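Long-range contacts in fasciclin-1 (PDB 1O70), which acts as a neural cell adhesion molecule of the fruit fly, represented here by its third and fourth FAS1 domains: residues A[279-284]-A[305-310]; A[246-251]-A[268-273]; A[51-56]-A[151-156]; A[80-85]-A[100-105]. All blocks are in the same frame, centred on the assembly; numbering follows the deposited sequence.

Contact 1. Residues A[279-284]-A[305-310]; sequences IIWNYK and YPLLEE
Trp281 and Leu307 mark the nearest backbone approach, 7.2 Å from CA to CA, where the end of strand 276-281 and its turn face the irregular segment 305-310. Trp281 to Lys284 is the two-residue type II' turn of the beta hairpin joining strands 276-281 and 284-295 in the fourth FAS1 domain, closed by main-chain hydrogen bonds both ways between Trp281 and Lys284. The indole is the centre of the contact. Leu307 covers one face. Leu307 CB sits over the centre of the six-membered ring, 3.8 Å from the centroid and only 4° off the ring normal, a CH-pi contact. Leu307 CD2 lies over the same face and reaches Trp281 CG at 3.5 Å. On the opposite face Asn282 ND2 stands 3.3 Å above the ring plane, offset toward the rim. Leu308 O lies at the indole edge, in its plane. Glu309 CG approaches Trp281 CH2 obliquely at 3.5 Å. Lys284 is extended beyond CG, and its NZ donates to Leu308 O at 3.0 Å, lying in the carbonyl plane with a C=O...donor angle of 156°. Outside the contact, Leu307 N and O are hydrogen-bonded to His234 NE2 and Arg233 NH1, while Leu266 and Ile268 of the neighbouring strand touch the indole. The chemistry is thus divided: a leucine packs on the aromatic face, and Lys284 NZ joins the turn to the main chain of 305-310.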
loop_
_atom_site.group_PDB
_atom_site.type_symbol
_atom_site.label_atom_id
_atom_site.label_comp_id
_atom_site.label_asym_id
_atom_site.label_seq_id
_atom_site.Cartn_x
_atom_site.Cartn_y
_atom_site.Cartn_z
ATOM N N ILE A 279 14.251 -5.440 -5.199
ATOM C CA ILE A 279 14.002 -6.481 -6.179
ATOM C C ILE A 279 15.118 -6.542 -7.209
ATOM O O ILE A 279 15.470 -5.540 -7.841
ATOM C CB ILE A 279 12.661 -6.254 -6.917
ATOM C CG1 ILE A 279 11.497 -6.575 -5.975
ATOM C CG2 ILE A 279 12.608 -7.104 -8.176
ATOM C CD1 ILE A 279 10.139 -6.324 -6.563
ATOM N N ILE A 280 15.664 -7.737 -7.376
ATOM C CA ILE A 280 16.722 -7.959 -8.334
ATOM C C ILE A 280 16.112 -8.800 -9.436
ATOM O O ILE A 280 15.767 -9.960 -9.234
ATOM C CB ILE A 280 17.898 -8.681 -7.658
ATOM C CG1 ILE A 280 18.478 -7.764 -6.568
ATOM C CG2 ILE A 280 18.963 -9.047 -8.687
ATOM C CD1 ILE A 280 19.456 -8.432 -5.634
ATOM N N TRP A 281 15.936 -8.177 -10.589
ATOM C CA TRP A 281 15.360 -8.826 -11.755
ATOM C C TRP A 281 16.411 -8.704 -12.838
ATOM O O TRP A 281 16.811 -7.592 -13.186
ATOM C CB TRP A 281 14.098 -8.090 -12.188
ATOM C CG TRP A 281 13.502 -8.604 -13.448
ATOM C CD1 TRP A 281 12.874 -9.800 -13.631
ATOM C CD2 TRP A 281 13.448 -7.919 -14.707
ATOM N NE1 TRP A 281 12.421 -9.899 -14.932
ATOM C CE2 TRP A 281 12.756 -8.760 -15.608
ATOM C CE3 TRP A 281 13.907 -6.674 -15.154
ATOM C CZ2 TRP A 281 12.525 -8.399 -16.933
ATOM C CZ3 TRP A 281 13.673 -6.311 -16.481
ATOM C CH2 TRP A 281 12.981 -7.175 -17.352
ATOM N N ASN A 282 16.850 -9.834 -13.379
ATOM C CA ASN A 282 17.889 -9.825 -14.398
ATOM C C ASN A 282 19.100 -9.044 -13.876
ATOM O O ASN A 282 19.683 -9.397 -12.851
ATOM C CB ASN A 282 17.379 -9.195 -15.695
ATOM C CG ASN A 282 16.359 -10.068 -16.407
ATOM O OD1 ASN A 282 16.216 -11.254 -16.099
ATOM N ND2 ASN A 282 15.653 -9.486 -17.374
ATOM N N TYR A 283 19.476 -7.980 -14.573
ATOM C CA TYR A 283 20.617 -7.187 -14.142
ATOM C C TYR A 283 20.191 -5.868 -13.499
ATOM O O TYR A 283 21.014 -4.987 -13.229
ATOM C CB TYR A 283 21.551 -6.932 -15.334
ATOM C CG TYR A 283 22.429 -8.119 -15.691
ATOM C CD1 TYR A 283 22.999 -8.237 -16.965
ATOM C CD2 TYR A 283 22.715 -9.110 -14.744
ATOM C CE1 TYR A 283 23.832 -9.314 -17.289
ATOM C CE2 TYR A 283 23.545 -10.187 -15.053
ATOM C CZ TYR A 283 24.103 -10.284 -16.329
ATOM O OH TYR A 283 24.932 -11.345 -16.643
ATOM N N LYS A 284 18.899 -5.743 -13.230
ATOM C CA LYS A 284 18.390 -4.528 -12.624
ATOM C C LYS A 284 18.050 -4.671 -11.138
ATOM O O LYS A 284 17.739 -5.757 -10.642
ATOM C CB LYS A 284 17.193 -4.026 -13.438
ATOM C CG LYS A 284 17.588 -3.755 -14.887
ATOM C CD LYS A 284 16.772 -2.660 -15.561
ATOM C CE LYS A 284 17.326 -2.350 -16.961
ATOM N NZ LYS A 284 16.609 -1.202 -17.616
ATOM N N TYR A 305 10.613 1.280 -10.554
ATOM C CA TYR A 305 10.818 1.229 -11.993
ATOM C C TYR A 305 10.226 -0.079 -12.498
ATOM O O TYR A 305 10.298 -1.108 -11.825
ATOM C CB TYR A 305 12.322 1.281 -12.289
ATOM C CG TYR A 305 12.686 1.595 -13.726
ATOM C CD1 TYR A 305 12.588 2.899 -14.222
ATOM C CD2 TYR A 305 13.115 0.584 -14.602
ATOM C CE1 TYR A 305 12.906 3.189 -15.551
ATOM C CE2 TYR A 305 13.434 0.868 -15.937
ATOM C CZ TYR A 305 13.324 2.172 -16.403
ATOM O OH TYR A 305 13.604 2.466 -17.722
ATOM N N PRO A 306 9.636 -0.058 -13.697
ATOM C CA PRO A 306 9.027 -1.256 -14.286
ATOM C C PRO A 306 10.048 -2.309 -14.718
ATOM O O PRO A 306 11.177 -1.974 -15.066
ATOM C CB PRO A 306 8.243 -0.686 -15.464
ATOM C CG PRO A 306 9.079 0.482 -15.881
ATOM C CD PRO A 306 9.464 1.110 -14.576
ATOM N N LEU A 307 9.661 -3.579 -14.663
ATOM C CA LEU A 307 10.555 -4.651 -15.087
ATOM C C LEU A 307 10.705 -4.524 -16.603
ATOM O O LEU A 307 9.944 -5.128 -17.356
ATOM C CB LEU A 307 9.950 -6.009 -14.733
ATOM C CG LEU A 307 9.717 -6.195 -13.238
ATOM C CD1 LEU A 307 8.922 -7.460 -12.988
ATOM C CD2 LEU A 307 11.057 -6.232 -12.512
ATOM N N LEU A 308 11.679 -3.732 -17.045
ATOM C CA LEU A 308 11.891 -3.512 -18.469
ATOM C C LEU A 308 13.367 -3.392 -18.853
ATOM O O LEU A 308 14.143 -2.723 -18.171
ATOM C CB LEU A 308 11.137 -2.249 -18.902
ATOM C CG LEU A 308 10.773 -2.070 -20.380
ATOM C CD1 LEU A 308 9.841 -3.183 -20.821
ATOM C CD2 LEU A 308 10.113 -0.717 -20.579
ATOM N N GLU A 309 13.746 -4.062 -19.939
ATOM C CA GLU A 309 15.115 -4.031 -20.469
ATOM C C GLU A 309 14.985 -3.361 -21.835
ATOM O O GLU A 309 13.872 -3.222 -22.337
ATOM C CB GLU A 309 15.650 -5.455 -20.643
ATOM C CG GLU A 309 15.651 -6.279 -19.374
ATOM C CD GLU A 309 16.090 -7.712 -19.601
ATOM O OE1 GLU A 309 15.386 -8.443 -20.329
ATOM O OE2 GLU A 309 17.139 -8.107 -19.049
ATOM N N GLU A 310 16.084 -2.933 -22.449
ATOM C CA GLU A 310 15.928 -2.302 -23.754
ATOM C C GLU A 310 15.779 -3.330 -24.869
ATOM O O GLU A 310 15.894 -2.999 -26.045
ATOM C CB GLU A 310 17.079 -1.340 -24.065
ATOM C CG GLU A 310 18.444 -1.960 -24.193
ATOM C CD GLU A 310 19.475 -0.957 -24.685
ATOM O OE1 GLU A 310 19.619 0.117 -24.054
ATOM O OE2 GLU A 310 20.137 -1.242 -25.707
#

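Contact 2. Residues A[246-251]-A[268-273]; sequences DLVKFS and IRVEEE
Val270 points from the strand into the helix, and its two methyls meet different helix residues. With CG1 anti to the backbone N (chi1 -176°), its CG2 lies anti to the carbonyl carbon. Val270 CG2 touches Leu247 CB at 3.4 Å and also nears Leu247 CD1. Val270 CG1 meets Val248 CG2 at 3.7 Å, the side chains crossing at about a right angle. The other methyl of Val248, CG1, lies against the carboxylate end of Glu272. Ser251 has its OG between the backbone N and the carbonyl carbon (chi1 80°). This sets OG 2.8 Å from Val270 O, the nearest of three possible acceptors, all weak. Leu247 O and Val248 O are the others, and which takes the proton is not settled. Ser251 CB packs on Arg269 CG at 3.8 Å. Arg269 runs on, extended to NE, and Glu271 OE2 sits 2.9 Å above the centre of its guanidinium plane. This salt bridge is by charge alone: no N-H points at the oxygen. Val257 and Leu259 of strand 257-260 also touch Leu247. The segment axes pass 6.9 Å apart at a crossing angle of -108°. The arrangement is a helix lying across the strands of a beta sheet, here in the fourth FAS1 domain.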
loop_
_atom_site.group_PDB
_atom_site.type_symbol
_atom_site.label_atom_id
_atom_site.label_comp_id
_atom_site.label_asym_id
_atom_site.label_seq_id
_atom_site.Cartn_x
_atom_site.Cartn_y
_atom_site.Cartn_z
ATOM N N ASP A 246 7.616 -12.755 2.362
ATOM C CA ASP A 246 7.630 -14.127 1.860
ATOM C C ASP A 246 8.726 -14.244 0.813
ATOM O O ASP A 246 9.537 -15.164 0.854
ATOM C CB ASP A 246 6.297 -14.518 1.206
ATOM C CG ASP A 246 5.153 -14.624 2.199
ATOM O OD1 ASP A 246 5.404 -14.873 3.402
ATOM O OD2 ASP A 246 3.989 -14.485 1.766
ATOM N N LEU A 247 8.750 -13.299 -0.120
ATOM C CA LEU A 247 9.741 -13.311 -1.185
ATOM C C LEU A 247 11.155 -13.320 -0.610
ATOM O O LEU A 247 12.050 -13.968 -1.152
ATOM C CB LEU A 247 9.547 -12.094 -2.091
ATOM C CG LEU A 247 8.113 -11.920 -2.598
ATOM C CD1 LEU A 247 8.017 -10.658 -3.431
ATOM C CD2 LEU A 247 7.696 -13.140 -3.414
ATOM N N VAL A 248 11.348 -12.603 0.494
ATOM C CA VAL A 248 12.653 -12.538 1.145
ATOM C C VAL A 248 13.034 -13.917 1.686
ATOM O O VAL A 248 14.138 -14.405 1.440
ATOM C CB VAL A 248 12.655 -11.514 2.312
ATOM C CG1 VAL A 248 13.961 -11.598 3.085
ATOM C CG2 VAL A 248 12.469 -10.113 1.766
ATOM N N LYS A 249 12.110 -14.543 2.410
ATOM C CA LYS A 249 12.348 -15.863 2.983
ATOM C C LYS A 249 12.610 -16.902 1.891
ATOM O O LYS A 249 13.492 -17.748 2.034
ATOM C CB LYS A 249 11.151 -16.293 3.830
ATOM C CG LYS A 249 11.292 -17.657 4.473
ATOM C CD LYS A 249 10.046 -17.998 5.278
ATOM C CE LYS A 249 10.182 -19.350 5.965
ATOM N NZ LYS A 249 8.937 -19.742 6.687
ATOM N N PHE A 250 11.843 -16.841 0.808
ATOM C CA PHE A 250 12.031 -17.776 -0.288
ATOM C C PHE A 250 13.406 -17.579 -0.907
ATOM O O PHE A 250 14.196 -18.508 -0.963
ATOM C CB PHE A 250 10.969 -17.582 -1.377
ATOM C CG PHE A 250 9.618 -18.162 -1.041
ATOM C CD1 PHE A 250 8.987 -17.852 0.160
ATOM C CD2 PHE A 250 8.960 -18.985 -1.954
ATOM C CE1 PHE A 250 7.715 -18.349 0.448
ATOM C CE2 PHE A 250 7.689 -19.487 -1.676
ATOM C CZ PHE A 250 7.067 -19.168 -0.474
ATOM N N SER A 251 13.706 -16.364 -1.354
ATOM C CA SER A 251 14.993 -16.118 -1.991
ATOM C C SER A 251 16.159 -16.291 -1.027
ATOM O O SER A 251 17.319 -16.276 -1.431
ATOM C CB SER A 251 15.034 -14.718 -2.623
ATOM O OG SER A 251 15.278 -13.711 -1.669
ATOM N N ILE A 268 12.879 -13.639 -9.797
ATOM C CA ILE A 268 13.473 -12.462 -9.200
ATOM C C ILE A 268 14.104 -12.863 -7.889
ATOM O O ILE A 268 14.023 -14.019 -7.478
ATOM C CB ILE A 268 12.412 -11.391 -8.897
ATOM C CG1 ILE A 268 11.361 -11.977 -7.949
ATOM C CG2 ILE A 268 11.786 -10.889 -10.186
ATOM C CD1 ILE A 268 10.332 -10.988 -7.476
ATOM N N ARG A 269 14.735 -11.901 -7.233
ATOM C CA ARG A 269 15.342 -12.152 -5.943
ATOM C C ARG A 269 15.045 -10.914 -5.114
ATOM O O ARG A 269 15.167 -9.797 -5.611
ATOM C CB ARG A 269 16.840 -12.350 -6.094
ATOM C CG ARG A 269 17.477 -12.863 -4.839
ATOM C CD ARG A 269 18.973 -12.759 -4.909
ATOM N NE ARG A 269 19.554 -13.040 -3.604
ATOM C CZ ARG A 269 20.828 -12.829 -3.295
ATOM N NH1 ARG A 269 21.661 -12.329 -4.204
ATOM N NH2 ARG A 269 21.274 -13.125 -2.079
ATOM N N VAL A 270 14.637 -11.107 -3.864
ATOM C CA VAL A 270 14.304 -9.984 -2.990
ATOM C C VAL A 270 15.216 -9.916 -1.770
ATOM O O VAL A 270 15.497 -10.940 -1.154
ATOM C CB VAL A 270 12.841 -10.084 -2.497
ATOM C CG1 VAL A 270 12.483 -8.849 -1.678
ATOM C CG2 VAL A 270 11.895 -10.244 -3.679
ATOM N N GLU A 271 15.668 -8.714 -1.414
ATOM C CA GLU A 271 16.554 -8.548 -0.260
ATOM C C GLU A 271 16.155 -7.374 0.633
ATOM O O GLU A 271 15.408 -6.494 0.212
ATOM C CB GLU A 271 17.996 -8.329 -0.729
ATOM C CG GLU A 271 18.483 -9.342 -1.750
ATOM C CD GLU A 271 19.859 -9.005 -2.304
ATOM O OE1 GLU A 271 20.218 -7.800 -2.341
ATOM O OE2 GLU A 271 20.574 -9.942 -2.727
ATOM N N GLU A 272 16.644 -7.379 1.871
ATOM C CA GLU A 272 16.378 -6.292 2.803
ATOM C C GLU A 272 17.554 -5.337 2.683
ATOM O O GLU A 272 18.706 -5.768 2.577
ATOM C CB GLU A 272 16.113 -6.843 4.206
ATOM C CG GLU A 272 14.923 -7.785 4.289
ATOM C CD GLU A 272 14.693 -8.310 5.692
ATOM O OE1 GLU A 272 15.464 -7.936 6.600
ATOM O OE2 GLU A 272 13.740 -9.095 5.883
ATOM N N GLU A 273 17.266 -4.042 2.691
ATOM C CA GLU A 273 18.307 -3.038 2.578
ATOM C C GLU A 273 17.903 -1.766 3.295
ATOM O O GLU A 273 17.066 -1.010 2.811
ATOM C CB GLU A 273 18.578 -2.734 1.107
ATOM C CG GLU A 273 19.939 -3.177 0.633
ATOM C CD GLU A 273 20.080 -3.120 -0.873
ATOM O OE1 GLU A 273 19.788 -2.049 -1.455
ATOM O OE2 GLU A 273 20.487 -4.147 -1.466
#

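Contact 3. Residues A[51-56]-A[151-156]; sequences LAPSNE and DHVLGV. With SO4 (sulfate ion), chain D.
Pro53 packs on Val153 where the two backbones come nearest, 5.5 Å from CA to CA. The proline ring can be followed outward. Its CB meets Val153 CG2 at 3.8 Å and lies 4.1 Å from His152 O. Its tip, CG, comes to 4.1 Å from Val153 CA and equally near Val153 CG2. The two side chains cross at about a right angle. Phe27 of helix 21-33 and His80 also touch this proline. Alongside, Leu51 CD1 meets Leu154 CD1 at 3.9 Å. The contact lies at the C-terminal end of strands 48-53 and 145-150, parallel neighbours in the sheet of the third FAS1 domain. Segment 51-56 then enters helix 55-60, while 151-156 makes a type II turn from Val153 to Val156. Ser54 is the N-cap of that helix, its OG taking the N-H of Ala57. No hydrogen bond joins the two segments. Within 151-156, His152 ND1 donates to Asp151 OD1 at 3.0 Å, meeting it from above the carboxylate plane. Thr134 N is a second partner of that oxygen, and the His152 ring stacks with Tyr158. Asn55 ND2 makes a weak hydrogen bond to a sulfate ion, probably from the crystallisation liquor, which Arg25 and Lys26 also bind.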
loop_
_atom_site.group_PDB
_atom_site.type_symbol
_atom_site.label_atom_id
_atom_site.label_comp_id
_atom_site.label_asym_id
_atom_site.label_seq_id
_atom_site.Cartn_x
_atom_site.Cartn_y
_atom_site.Cartn_z
ATOM N N LEU A 51 -4.738 7.279 14.861
ATOM C CA LEU A 51 -5.720 7.442 13.795
ATOM C C LEU A 51 -6.837 6.522 14.239
ATOM O O LEU A 51 -6.750 5.308 14.064
ATOM C CB LEU A 51 -5.166 6.979 12.439
ATOM C CG LEU A 51 -3.924 7.711 11.902
ATOM C CD1 LEU A 51 -3.694 7.305 10.447
ATOM C CD2 LEU A 51 -4.116 9.231 11.980
ATOM N N ALA A 52 -7.870 7.094 14.851
ATOM C CA ALA A 52 -8.981 6.301 15.347
ATOM C C ALA A 52 -10.111 6.185 14.337
ATOM O O ALA A 52 -10.721 7.181 13.954
ATOM C CB ALA A 52 -9.505 6.897 16.647
ATOM N N PRO A 53 -10.392 4.959 13.880
ATOM C CA PRO A 53 -11.469 4.740 12.910
ATOM C C PRO A 53 -12.795 5.128 13.550
ATOM O O PRO A 53 -12.994 4.901 14.746
ATOM C CB PRO A 53 -11.415 3.234 12.653
ATOM C CG PRO A 53 -9.993 2.880 12.936
ATOM C CD PRO A 53 -9.652 3.714 14.141
ATOM N N SER A 54 -13.697 5.712 12.765
ATOM C CA SER A 54 -15.011 6.095 13.276
ATOM C C SER A 54 -15.736 4.814 13.660
ATOM O O SER A 54 -15.351 3.731 13.224
ATOM C CB SER A 54 -15.818 6.802 12.196
ATOM O OG SER A 54 -16.138 5.881 11.171
ATOM N N ASN A 55 -16.787 4.931 14.467
ATOM C CA ASN A 55 -17.547 3.756 14.880
ATOM C C ASN A 55 -18.186 3.100 13.671
ATOM O O ASN A 55 -18.352 1.879 13.624
ATOM C CB ASN A 55 -18.630 4.151 15.876
ATOM C CG ASN A 55 -18.105 5.051 16.962
ATOM O OD1 ASN A 55 -17.831 6.234 16.732
ATOM N ND2 ASN A 55 -17.940 4.497 18.153
ATOM N N GLU A 56 -18.549 3.924 12.695
ATOM C CA GLU A 56 -19.166 3.441 11.474
ATOM C C GLU A 56 -18.125 2.658 10.681
ATOM O O GLU A 56 -18.456 1.737 9.934
ATOM C CB GLU A 56 -19.675 4.620 10.650
ATOM C CG GLU A 56 -20.505 4.228 9.441
ATOM C CD GLU A 56 -20.997 5.437 8.660
ATOM O OE1 GLU A 56 -21.623 6.340 9.276
ATOM O OE2 GLU A 56 -20.766 5.476 7.424
ATOM N N ASP A 151 -12.432 7.324 8.232
ATOM C CA ASP A 151 -13.628 6.584 7.866
ATOM C C ASP A 151 -13.444 5.132 7.470
ATOM O O ASP A 151 -14.404 4.479 7.069
ATOM C CB ASP A 151 -14.374 7.321 6.755
ATOM C CG ASP A 151 -13.524 7.535 5.521
ATOM O OD1 ASP A 151 -12.385 7.011 5.453
ATOM O OD2 ASP A 151 -14.016 8.234 4.614
ATOM N N HIS A 152 -12.221 4.627 7.559
ATOM C CA HIS A 152 -11.970 3.226 7.246
ATOM C C HIS A 152 -10.933 2.739 8.206
ATOM O O HIS A 152 -10.146 3.529 8.721
ATOM C CB HIS A 152 -11.444 3.021 5.827
ATOM C CG HIS A 152 -12.498 3.129 4.775
ATOM N ND1 HIS A 152 -12.775 4.309 4.119
ATOM C CD2 HIS A 152 -13.363 2.211 4.283
ATOM C CE1 HIS A 152 -13.762 4.114 3.263
ATOM N NE2 HIS A 152 -14.138 2.849 3.343
ATOM N N VAL A 153 -10.943 1.438 8.450
ATOM C CA VAL A 153 -9.985 0.834 9.348
ATOM C C VAL A 153 -8.782 0.399 8.521
ATOM O O VAL A 153 -8.903 -0.421 7.606
ATOM C CB VAL A 153 -10.599 -0.382 10.051
ATOM C CG1 VAL A 153 -9.636 -0.914 11.085
ATOM C CG2 VAL A 153 -11.934 -0.000 10.692
ATOM N N LEU A 154 -7.619 0.959 8.835
ATOM C CA LEU A 154 -6.410 0.611 8.102
ATOM C C LEU A 154 -6.098 -0.871 8.315
ATOM O O LEU A 154 -6.554 -1.480 9.288
ATOM C CB LEU A 154 -5.233 1.476 8.570
ATOM C CG LEU A 154 -5.394 2.993 8.432
ATOM C CD1 LEU A 154 -4.147 3.698 8.951
ATOM C CD2 LEU A 154 -5.651 3.359 6.982
ATOM N N GLY A 155 -5.332 -1.450 7.395
ATOM C CA GLY A 155 -4.967 -2.849 7.510
ATOM C C GLY A 155 -6.056 -3.850 7.186
ATOM O O GLY A 155 -5.863 -5.047 7.375
ATOM N N VAL A 156 -7.203 -3.370 6.711
ATOM C CA VAL A 156 -8.323 -4.245 6.340
ATOM C C VAL A 156 -8.838 -3.775 4.975
ATOM O O VAL A 156 -9.771 -2.977 4.886
ATOM C CB VAL A 156 -9.465 -4.169 7.373
ATOM C CG1 VAL A 156 -10.621 -5.062 6.932
ATOM C CG2 VAL A 156 -8.965 -4.599 8.744
HETATM S S SO4 D . -20.116 0.318 19.169
HETATM O O1 SO4 D . -19.398 1.388 18.443
HETATM O O2 SO4 D . -21.550 0.645 19.254
HETATM O O3 SO4 D . -19.932 -0.960 18.458
HETATM O O4 SO4 D . -19.562 0.191 20.534
#

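Contact 4. Residues A[80-85]-A[100-105]; sequences HIIKDR and AQVPTV
Ile81 and Val105 meet through their CG2 methyls, each set by its first torsion. In Ile81, CG1 is anti to the carbonyl carbon (chi1 -53°), which turns CG2 anti to the backbone N. In Val105, CG1 takes the position anti to N, and CG2 the one anti to the carbonyl carbon. The two CG2 atoms are 3.5 Å apart, and Val105 CG2 is equally close to Ile81 CB. Next to this pair, Val105 N donates to Ile81 O at 3.0 Å, a bond bent at the hydrogen (136°). Strands 81-82 and 102-103 are the two outermost in the strand order of the third FAS1 domain's mixed sheet. Their meeting is consistent with a strongly curled sheet. Ile82 CG2 meets Val102 CG1 at 3.3 Å, their side chains crossing at about a right angle. Phe113 of strand 110-116 touches both. Lys83 is at the centre of an inverse gamma turn, and the CD of its bent side chain lies 3.2 Å from Thr104 O. Its aliphatic part also nears Val105, with Lys83 CG 4.3 Å from Val105 CG2. Thr104 CB lies against Ile81 O, while Thr104 OG1 has Thr109 O and Asn106 O as hydrogen-bond partners, which must share its one proton.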
loop_
_atom_site.group_PDB
_atom_site.type_symbol
_atom_site.label_atom_id
_atom_site.label_comp_id
_atom_site.label_asym_id
_atom_site.label_seq_id
_atom_site.Cartn_x
_atom_site.Cartn_y
_atom_site.Cartn_z
ATOM N N HIS A 80 -2.294 1.930 13.342
ATOM C CA HIS A 80 -3.092 3.148 13.503
ATOM C C HIS A 80 -2.393 4.048 14.516
ATOM O O HIS A 80 -2.886 5.130 14.826
ATOM C CB HIS A 80 -4.492 2.842 14.035
ATOM C CG HIS A 80 -5.438 2.296 13.011
ATOM N ND1 HIS A 80 -5.500 0.957 12.689
ATOM C CD2 HIS A 80 -6.396 2.904 12.270
ATOM C CE1 HIS A 80 -6.460 0.763 11.801
ATOM N NE2 HIS A 80 -7.020 1.928 11.530
ATOM N N ILE A 81 -1.244 3.601 15.028
ATOM C CA ILE A 81 -0.495 4.359 16.033
ATOM C C ILE A 81 0.860 4.896 15.546
ATOM O O ILE A 81 1.860 4.169 15.488
ATOM C CB ILE A 81 -0.245 3.507 17.302
ATOM C CG1 ILE A 81 -1.561 2.922 17.817
ATOM C CG2 ILE A 81 0.378 4.357 18.383
ATOM C CD1 ILE A 81 -1.362 1.863 18.896
ATOM N N ILE A 82 0.879 6.187 15.237
ATOM C CA ILE A 82 2.068 6.876 14.755
ATOM C C ILE A 82 3.032 7.305 15.862
ATOM O O ILE A 82 2.680 8.090 16.742
ATOM C CB ILE A 82 1.660 8.125 13.959
ATOM C CG1 ILE A 82 0.818 7.702 12.750
ATOM C CG2 ILE A 82 2.896 8.902 13.548
ATOM C CD1 ILE A 82 -0.024 8.789 12.179
ATOM N N LYS A 83 4.261 6.807 15.793
ATOM C CA LYS A 83 5.266 7.146 16.791
ATOM C C LYS A 83 5.784 8.569 16.565
ATOM O O LYS A 83 6.964 8.772 16.283
ATOM C CB LYS A 83 6.418 6.135 16.717
ATOM C CG LYS A 83 5.990 4.718 17.089
ATOM C CD LYS A 83 6.746 3.651 16.316
ATOM C CE LYS A 83 8.220 3.623 16.672
ATOM N NZ LYS A 83 8.977 2.661 15.813
ATOM N N ASP A 84 4.895 9.553 16.704
ATOM C CA ASP A 84 5.258 10.953 16.499
ATOM C C ASP A 84 4.079 11.899 16.780
ATOM O O ASP A 84 2.938 11.460 16.908
ATOM C CB ASP A 84 5.778 11.116 15.060
ATOM C CG ASP A 84 6.104 12.558 14.698
ATOM O OD1 ASP A 84 6.583 13.322 15.565
ATOM O OD2 ASP A 84 5.903 12.918 13.520
ATOM N N ARG A 85 4.369 13.190 16.904
ATOM C CA ARG A 85 3.339 14.189 17.156
ATOM C C ARG A 85 2.967 14.787 15.801
ATOM O O ARG A 85 3.693 15.628 15.273
ATOM C CB ARG A 85 3.894 15.278 18.064
ATOM C CG ARG A 85 2.922 16.417 18.310
ATOM C CD ARG A 85 3.658 17.641 18.836
ATOM N NE ARG A 85 4.377 17.310 20.056
ATOM C CZ ARG A 85 3.774 17.056 21.211
ATOM N NH1 ARG A 85 2.448 17.106 21.285
ATOM N NH2 ARG A 85 4.491 16.742 22.288
ATOM N N ALA A 100 6.216 12.020 2.871
ATOM C CA ALA A 100 6.813 11.482 4.084
ATOM C C ALA A 100 6.129 10.184 4.474
ATOM O O ALA A 100 4.923 10.144 4.712
ATOM C CB ALA A 100 6.700 12.482 5.214
ATOM N N GLN A 101 6.902 9.113 4.515
ATOM C CA GLN A 101 6.355 7.836 4.917
ATOM C C GLN A 101 6.546 7.807 6.420
ATOM O O GLN A 101 7.674 7.856 6.921
ATOM C CB GLN A 101 7.105 6.707 4.241
ATOM C CG GLN A 101 7.048 6.818 2.741
ATOM C CD GLN A 101 7.698 5.640 2.083
ATOM O OE1 GLN A 101 8.773 5.198 2.507
ATOM N NE2 GLN A 101 7.065 5.121 1.032
ATOM N N VAL A 102 5.422 7.751 7.124
ATOM C CA VAL A 102 5.388 7.771 8.573
ATOM C C VAL A 102 5.327 6.384 9.203
ATOM O O VAL A 102 4.406 5.624 8.946
ATOM C CB VAL A 102 4.175 8.569 9.036
ATOM C CG1 VAL A 102 4.245 8.793 10.522
ATOM C CG2 VAL A 102 4.122 9.891 8.284
ATOM N N PRO A 103 6.313 6.041 10.045
ATOM C CA PRO A 103 6.377 4.733 10.726
ATOM C C PRO A 103 5.319 4.595 11.823
ATOM O O PRO A 103 4.889 5.592 12.396
ATOM C CB PRO A 103 7.789 4.710 11.324
ATOM C CG PRO A 103 8.562 5.692 10.479
ATOM C CD PRO A 103 7.562 6.797 10.242
ATOM N N THR A 104 4.913 3.366 12.120
ATOM C CA THR A 104 3.921 3.128 13.162
ATOM C C THR A 104 4.432 2.102 14.175
ATOM O O THR A 104 5.572 1.648 14.090
ATOM C CB THR A 104 2.592 2.628 12.574
ATOM O OG1 THR A 104 2.770 1.316 12.025
ATOM C CG2 THR A 104 2.114 3.573 11.489
ATOM N N VAL A 105 3.594 1.750 15.147
ATOM C CA VAL A 105 3.979 0.782 16.169
ATOM C C VAL A 105 4.199 -0.550 15.468
ATOM O O VAL A 105 4.920 -1.422 15.955
ATOM C CB VAL A 105 2.880 0.658 17.244
ATOM C CG1 VAL A 105 3.144 -0.526 18.154
ATOM C CG2 VAL A 105 2.824 1.940 18.048
#

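Overall arrangement
From the N terminus, contact 3 opens first, at 51-56. Contact 4 then opens and closes inside that loop, joining 80-85 to 100-105 across a helix-containing link. Contact 3 closes at 151-156, just after strand 145-150, the parallel neighbour of strand 48-53. The two touch through neighbouring strands, with Leu51 N 2.8 Å from His80 O, a probable hydrogen bond. In the fourth domain, contacts 2 and 1 follow in series. Contact 2 ties helix 244-253 to its sheet; contact 1 ties the next strand's turn to the C-terminal segment. They touch at adjacent strands, Arg269 facing Ile280. No loops cross, and no contact bridges the domains; the centres of contacts 1 and 3 are about 37 Å apart.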